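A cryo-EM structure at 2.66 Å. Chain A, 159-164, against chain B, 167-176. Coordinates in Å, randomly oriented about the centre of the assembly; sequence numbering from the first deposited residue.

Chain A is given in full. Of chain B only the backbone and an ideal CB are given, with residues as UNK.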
ATOM      1  N   PRO A 159     -16.908  30.748  18.647  1.00 79.24           N
ATOM      2  CA  PRO A 159     -16.277  29.482  18.244  1.00 79.24           C
ATOM      3  C   PRO A 159     -17.114  28.587  17.342  1.00 79.24           C
ATOM      4  O   PRO A 159     -16.595  27.576  16.869  1.00 79.24           O
ATOM      5  CB  PRO A 159     -16.020  28.788  19.576  1.00 79.24           C
ATOM      6  CG  PRO A 159     -15.984  29.797  20.514  1.00 79.24           C
ATOM      7  CD  PRO A 159     -16.936  30.807  20.120  1.00 79.24           C
ATOM      8  N   CYS A 160     -18.367  28.914  17.088  1.00 87.98           N
ATOM      9  CA  CYS A 160     -19.292  28.084  16.335  1.00 87.98           C
ATOM     10  C   CYS A 160     -19.598  28.786  15.018  1.00 87.98           C
ATOM     11  O   CYS A 160     -20.166  29.878  15.018  1.00 87.98           O
ATOM     12  CB  CYS A 160     -20.555  27.861  17.160  1.00 87.98           C
ATOM     13  SG  CYS A 160     -20.281  26.972  18.725  1.00 87.98           S
ATOM     14  N   LYS A 161     -19.206  28.169  13.900  1.00 92.48           N
ATOM     15  CA  LYS A 161     -19.422  28.780  12.590  1.00 92.48           C
ATOM     16  C   LYS A 161     -20.897  28.851  12.242  1.00 92.48           C
ATOM     17  O   LYS A 161     -21.365  29.845  11.682  1.00 92.48           O
ATOM     18  CB  LYS A 161     -18.707  27.995  11.499  1.00 92.48           C
ATOM     19  CG  LYS A 161     -17.218  27.971  11.593  1.00 92.48           C
ATOM     20  CD  LYS A 161     -16.638  27.216  10.421  1.00 92.48           C
ATOM     21  CE  LYS A 161     -15.126  27.180  10.485  1.00 92.48           C
ATOM     22  NZ  LYS A 161     -14.647  26.349  11.620  1.00 92.48           N
ATOM     23  N   ASP A 162     -21.635  27.799  12.550  1.00 95.42           N
ATOM     24  CA  ASP A 162     -23.042  27.683  12.222  1.00 95.42           C
ATOM     25  C   ASP A 162     -23.959  28.272  13.280  1.00 95.42           C
ATOM     26  O   ASP A 162     -25.168  28.051  13.223  1.00 95.42           O
ATOM     27  CB  ASP A 162     -23.368  26.215  11.956  1.00 95.42           C
ATOM     28  CG  ASP A 162     -22.798  25.284  13.011  1.00 95.42           C
ATOM     29  OD1 ASP A 162     -22.196  25.758  13.999  1.00 95.42           O
ATOM     30  OD2 ASP A 162     -22.904  24.054  12.825  1.00 95.42           O
ATOM     31  N   LEU A 163     -23.421  29.029  14.226  1.00 90.71           N
ATOM     32  CA  LEU A 163     -24.228  29.779  15.169  1.00 90.71           C
ATOM     33  C   LEU A 163     -23.866  31.251  15.188  1.00 90.71           C
ATOM     34  O   LEU A 163     -24.511  32.021  15.900  1.00 90.71           O
ATOM     35  CB  LEU A 163     -24.080  29.221  16.590  1.00 90.71           C
ATOM     36  CG  LEU A 163     -24.564  27.807  16.882  1.00 90.71           C
ATOM     37  CD1 LEU A 163     -24.252  27.445  18.298  1.00 90.71           C
ATOM     38  CD2 LEU A 163     -26.035  27.695  16.621  1.00 90.71           C
ATOM     39  N   PHE A 164     -22.843  31.656  14.450  1.00 92.22           N
ATOM     40  CA  PHE A 164     -22.403  33.038  14.394  1.00 92.22           C
ATOM     41  C   PHE A 164     -22.501  33.451  12.937  1.00 92.22           C
ATOM     42  O   PHE A 164     -21.971  32.761  12.063  1.00 92.22           O
ATOM     43  CB  PHE A 164     -20.974  33.190  14.914  1.00 92.22           C
ATOM     44  CG  PHE A 164     -20.599  34.595  15.233  1.00 92.22           C
ATOM     45  CD1 PHE A 164     -20.950  35.148  16.441  1.00 92.22           C
ATOM     46  CD2 PHE A 164     -19.934  35.375  14.321  1.00 92.22           C
ATOM     47  CE1 PHE A 164     -20.621  36.433  16.738  1.00 92.22           C
ATOM     48  CE2 PHE A 164     -19.607  36.661  14.617  1.00 92.22           C
ATOM     49  CZ  PHE A 164     -19.951  37.186  15.825  1.00 92.22           C
TER
ATOM     50  N   UNK B 167     -32.318  24.627  12.106  1.00 96.48           N
ATOM     51  CA  UNK B 167     -30.959  24.121  12.217  1.00 96.48           C
ATOM     52  C   UNK B 167     -30.190  24.839  13.307  1.00 96.48           C
ATOM     53  O   UNK B 167     -29.298  24.251  13.914  1.00 96.48           O
ATOM     54  CB  UNK B 167     -30.227  24.260  10.881  1.00 96.48           C
ATOM     55  N   UNK B 168     -30.541  26.088  13.591  1.00 97.53           N
ATOM     56  CA  UNK B 168     -29.834  26.845  14.615  1.00 97.53           C
ATOM     57  C   UNK B 168     -30.139  26.314  16.007  1.00 97.53           C
ATOM     58  O   UNK B 168     -29.237  26.204  16.839  1.00 97.53           O
ATOM     59  CB  UNK B 168     -30.201  28.328  14.528  1.00 97.53           C
ATOM     60  N   UNK B 169     -31.395  25.975  16.273  1.00 93.46           N
ATOM     61  CA  UNK B 169     -31.763  25.409  17.563  1.00 93.46           C
ATOM     62  C   UNK B 169     -31.217  23.997  17.700  1.00 93.46           C
ATOM     63  O   UNK B 169     -30.800  23.581  18.782  1.00 93.46           O
ATOM     64  CB  UNK B 169     -33.283  25.411  17.739  1.00 93.46           C
ATOM     65  N   UNK B 170     -31.164  23.258  16.599  1.00 88.30           N
ATOM     66  CA  UNK B 170     -30.639  21.906  16.642  1.00 88.30           C
ATOM     67  C   UNK B 170     -29.141  21.902  16.890  1.00 88.30           C
ATOM     68  O   UNK B 170     -28.652  21.092  17.671  1.00 88.30           O
ATOM     69  CB  UNK B 170     -30.959  21.170  15.339  1.00 88.30           C
ATOM     70  N   UNK B 171     -28.401  22.800  16.244  1.00 85.72           N
ATOM     71  CA  UNK B 171     -26.954  22.864  16.419  1.00 85.72           C
ATOM     72  C   UNK B 171     -26.594  23.324  17.828  1.00 85.72           C
ATOM     73  O   UNK B 171     -25.661  22.801  18.443  1.00 85.72           O
ATOM     74  CB  UNK B 171     -26.333  23.803  15.383  1.00 85.72           C
ATOM     75  N   UNK B 172     -27.364  24.255  18.385  1.00 84.72           N
ATOM     76  CA  UNK B 172     -27.085  24.731  19.732  1.00 84.72           C
ATOM     77  C   UNK B 172     -27.403  23.679  20.783  1.00 84.72           C
ATOM     78  O   UNK B 172     -26.659  23.523  21.754  1.00 84.72           O
ATOM     79  CB  UNK B 172     -27.882  26.006  20.015  1.00 84.72           C
ATOM     80  N   UNK B 173     -28.494  22.940  20.608  1.00 83.09           N
ATOM     81  CA  UNK B 173     -28.849  21.895  21.561  1.00 83.09           C
ATOM     82  C   UNK B 173     -27.942  20.684  21.445  1.00 83.09           C
ATOM     83  O   UNK B 173     -27.672  20.021  22.444  1.00 83.09           O
ATOM     84  CB  UNK B 173     -30.305  21.470  21.359  1.00 83.09           C
ATOM     85  N   UNK B 174     -27.464  20.383  20.242  1.00 80.33           N
ATOM     86  CA  UNK B 174     -26.533  19.282  20.060  1.00 80.33           C
ATOM     87  C   UNK B 174     -25.182  19.590  20.685  1.00 80.33           C
ATOM     88  O   UNK B 174     -24.570  18.711  21.291  1.00 80.33           O
ATOM     89  CB  UNK B 174     -26.365  18.970  18.572  1.00 80.33           C
ATOM     90  N   UNK B 175     -24.709  20.830  20.565  1.00 78.99           N
ATOM     91  CA  UNK B 175     -23.432  21.201  21.161  1.00 78.99           C
ATOM     92  C   UNK B 175     -23.480  21.223  22.672  1.00 78.99           C
ATOM     93  O   UNK B 175     -22.491  20.884  23.321  1.00 78.99           O
ATOM     94  CB  UNK B 175     -22.990  22.572  20.644  1.00 78.99           C
ATOM     95  N   UNK B 176     -24.611  21.622  23.238  1.00 78.69           N
ATOM     96  CA  UNK B 176     -24.773  21.625  24.680  1.00 78.69           C
ATOM     97  C   UNK B 176     -24.770  20.219  25.255  1.00 78.69           C
ATOM     98  O   UNK B 176     -24.121  19.963  26.270  1.00 78.69           O
ATOM     99  CB  UNK B 176     -26.070  22.342  25.062  1.00 78.69           C
TER

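Chain B 167-176 is one helix throughout, with phi near -70° and psi between -28° and -44°. Chain A offers it a loop: the methyls of L163(A), the carboxylate of D162(A) and the sulfur of C160(A).

Position 167 points its CB sideways, with no chain A atom within 5.5 Å. Many side chains would suit it, polar ones included. The residue is N167(B). Its side chain serves its own helix.

Position 168 lies at the closest backbone approach, with its CA 6.4 Å from CA of L163(A). The ideal CB is sideways, 4.7 Å from L163(A) CD2 and 5.2 Å from D162(A) O. A side chain with an aliphatic stem would fit, whether or not it ends in a polar group. The residue is E168(B). Its CG lies 3.9 Å from L163(A) CD2, so the stem packs against this methyl. E168(B) O is closer still to L163(A) CD2, at 3.5 Å, but this O is already the acceptor for the amide of 172.

Position 169 points away from chain A, which therefore sets no preference; any helix-compatible residue would do. It is V169(B).

Position 170 is sideways and clear of chain A. A long polar chain has room here. The residue is R170(B). R170(B) NH2 donates to N167(B) OD1 at 2.6 Å; R170(B) NE bonds N167(B) OD1 weakly, at 3.3 Å.

Position 171 points toward chain A. Its ideal CB is 4.1 Å from L163(A) CD2 and 4.3 Å from D162(A) OD2. There is little space directly ahead, so a small or medium apolar residue suits; a small hydroxyl residue would also be plausible beside the carboxylate. The residue is V171(B), chi1 t. Its CG1 is 3.8 Å from L163(A) CD2 and 3.5 Å from D162(A) OD2. The first is an apolar contact; the second is packing against an oxygen.

Position 172 is sideways, its ideal CB already 4.2 Å from L163(A) CD2. Alanine or another small residue fits simply. The residue is A172(B), and its CB keeps that 4.2 Å contact with CD2 of L163(A).

Positions 173 and 174 are out of reach of chain A, which leaves the choice open to any helix-compatible residue. They are A173(B) and T174(B). T174(B) OG1 turns back to its own helix and donates to R170(B) O at 2.6 Å.

Position 175 points toward chain A, yet no chain A atom lies within 5.5 Å of the ideal CB. A medium or long apolar chain could reach L163(A) CD1 and C160(A) SG; a long positive one could also approach the D162(A) carboxylate. The residue is R175(B), chi1 m, chi2 and chi3 t, with chi4 near -89° turning the guanidinium. Its CD passes 4.3 Å from L163(A) CD1. C160(A) SG sits over one face of the guanidinium, 3.4 Å from R175(B) NE. R175(B) NH2 is 4.2 Å from D162(A) OD1, opposite charges too far apart for a salt bridge. NH1 is hydrogen-bonded elsewhere in the structure.

Position 176 is out of reach, and chain A does not restrict it; small, large, polar or apolar would do. It is Y176(B).

Chain B (167-176) NEVRVAATRY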
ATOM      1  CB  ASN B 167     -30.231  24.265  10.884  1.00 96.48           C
ATOM      2  CG  ASN B 167     -29.030  23.360  10.774  1.00 96.48           C
ATOM      3  OD1 ASN B 167     -28.755  22.557  11.659  1.00 96.48           O
ATOM      4  ND2 ASN B 167     -28.307  23.477   9.678  1.00 96.48           N
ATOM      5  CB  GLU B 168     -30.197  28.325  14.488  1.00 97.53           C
ATOM      6  CG  GLU B 168     -29.417  29.260  15.386  1.00 97.53           C
ATOM      7  CD  GLU B 168     -30.112  29.550  16.705  1.00 97.53           C
ATOM      8  OE1 GLU B 168     -31.349  29.702  16.716  1.00 97.53           O
ATOM      9  OE2 GLU B 168     -29.422  29.581  17.744  1.00 97.53           O
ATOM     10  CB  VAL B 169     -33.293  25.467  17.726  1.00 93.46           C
ATOM     11  CG1 VAL B 169     -33.761  24.771  18.970  1.00 93.46           C
ATOM     12  CG2 VAL B 169     -33.717  26.881  17.781  1.00 93.46           C
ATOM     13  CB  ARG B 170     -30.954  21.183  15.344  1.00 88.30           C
ATOM     14  CG  ARG B 170     -30.581  19.754  15.379  1.00 88.30           C
ATOM     15  CD  ARG B 170     -30.685  19.122  14.036  1.00 88.30           C
ATOM     16  NE  ARG B 170     -29.798  19.766  13.086  1.00 88.30           N
ATOM     17  CZ  ARG B 170     -28.501  19.519  12.975  1.00 88.30           C
ATOM     18  NH1 ARG B 170     -27.914  18.633  13.756  1.00 88.30           N
ATOM     19  NH2 ARG B 170     -27.785  20.164  12.076  1.00 88.30           N
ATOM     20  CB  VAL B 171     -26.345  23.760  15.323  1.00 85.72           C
ATOM     21  CG1 VAL B 171     -24.939  24.160  15.635  1.00 85.72           C
ATOM     22  CG2 VAL B 171     -26.329  23.018  14.025  1.00 85.72           C
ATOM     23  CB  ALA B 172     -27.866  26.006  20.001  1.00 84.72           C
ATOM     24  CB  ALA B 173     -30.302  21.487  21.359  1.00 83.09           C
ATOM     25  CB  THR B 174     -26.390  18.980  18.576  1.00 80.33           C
ATOM     26  OG1 THR B 174     -27.679  18.683  18.046  1.00 80.33           O
ATOM     27  CG2 THR B 174     -25.484  17.807  18.324  1.00 80.33           C
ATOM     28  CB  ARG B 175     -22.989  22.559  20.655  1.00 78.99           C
ATOM     29  CG  ARG B 175     -22.388  22.505  19.319  1.00 78.99           C
ATOM     30  CD  ARG B 175     -22.006  23.855  18.920  1.00 78.99           C
ATOM     31  NE  ARG B 175     -21.268  23.863  17.674  1.00 78.99           N
ATOM     32  CZ  ARG B 175     -19.949  23.752  17.592  1.00 78.99           C
ATOM     33  NH1 ARG B 175     -19.228  23.635  18.683  1.00 78.99           N
ATOM     34  NH2 ARG B 175     -19.355  23.783  16.418  1.00 78.99           N
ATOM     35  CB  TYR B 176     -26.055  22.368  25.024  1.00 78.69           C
ATOM     36  CG  TYR B 176     -26.481  22.286  26.453  1.00 78.69           C
ATOM     37  CD1 TYR B 176     -25.740  22.875  27.453  1.00 78.69           C
ATOM     38  CD2 TYR B 176     -27.655  21.659  26.795  1.00 78.69           C
ATOM     39  CE1 TYR B 176     -26.137  22.817  28.749  1.00 78.69           C
ATOM     40  CE2 TYR B 176     -28.064  21.599  28.090  1.00 78.69           C
ATOM     41  CZ  TYR B 176     -27.300  22.184  29.062  1.00 78.69           C
ATOM     42  OH  TYR B 176     -27.701  22.125  30.367  1.00 78.69           O
TER
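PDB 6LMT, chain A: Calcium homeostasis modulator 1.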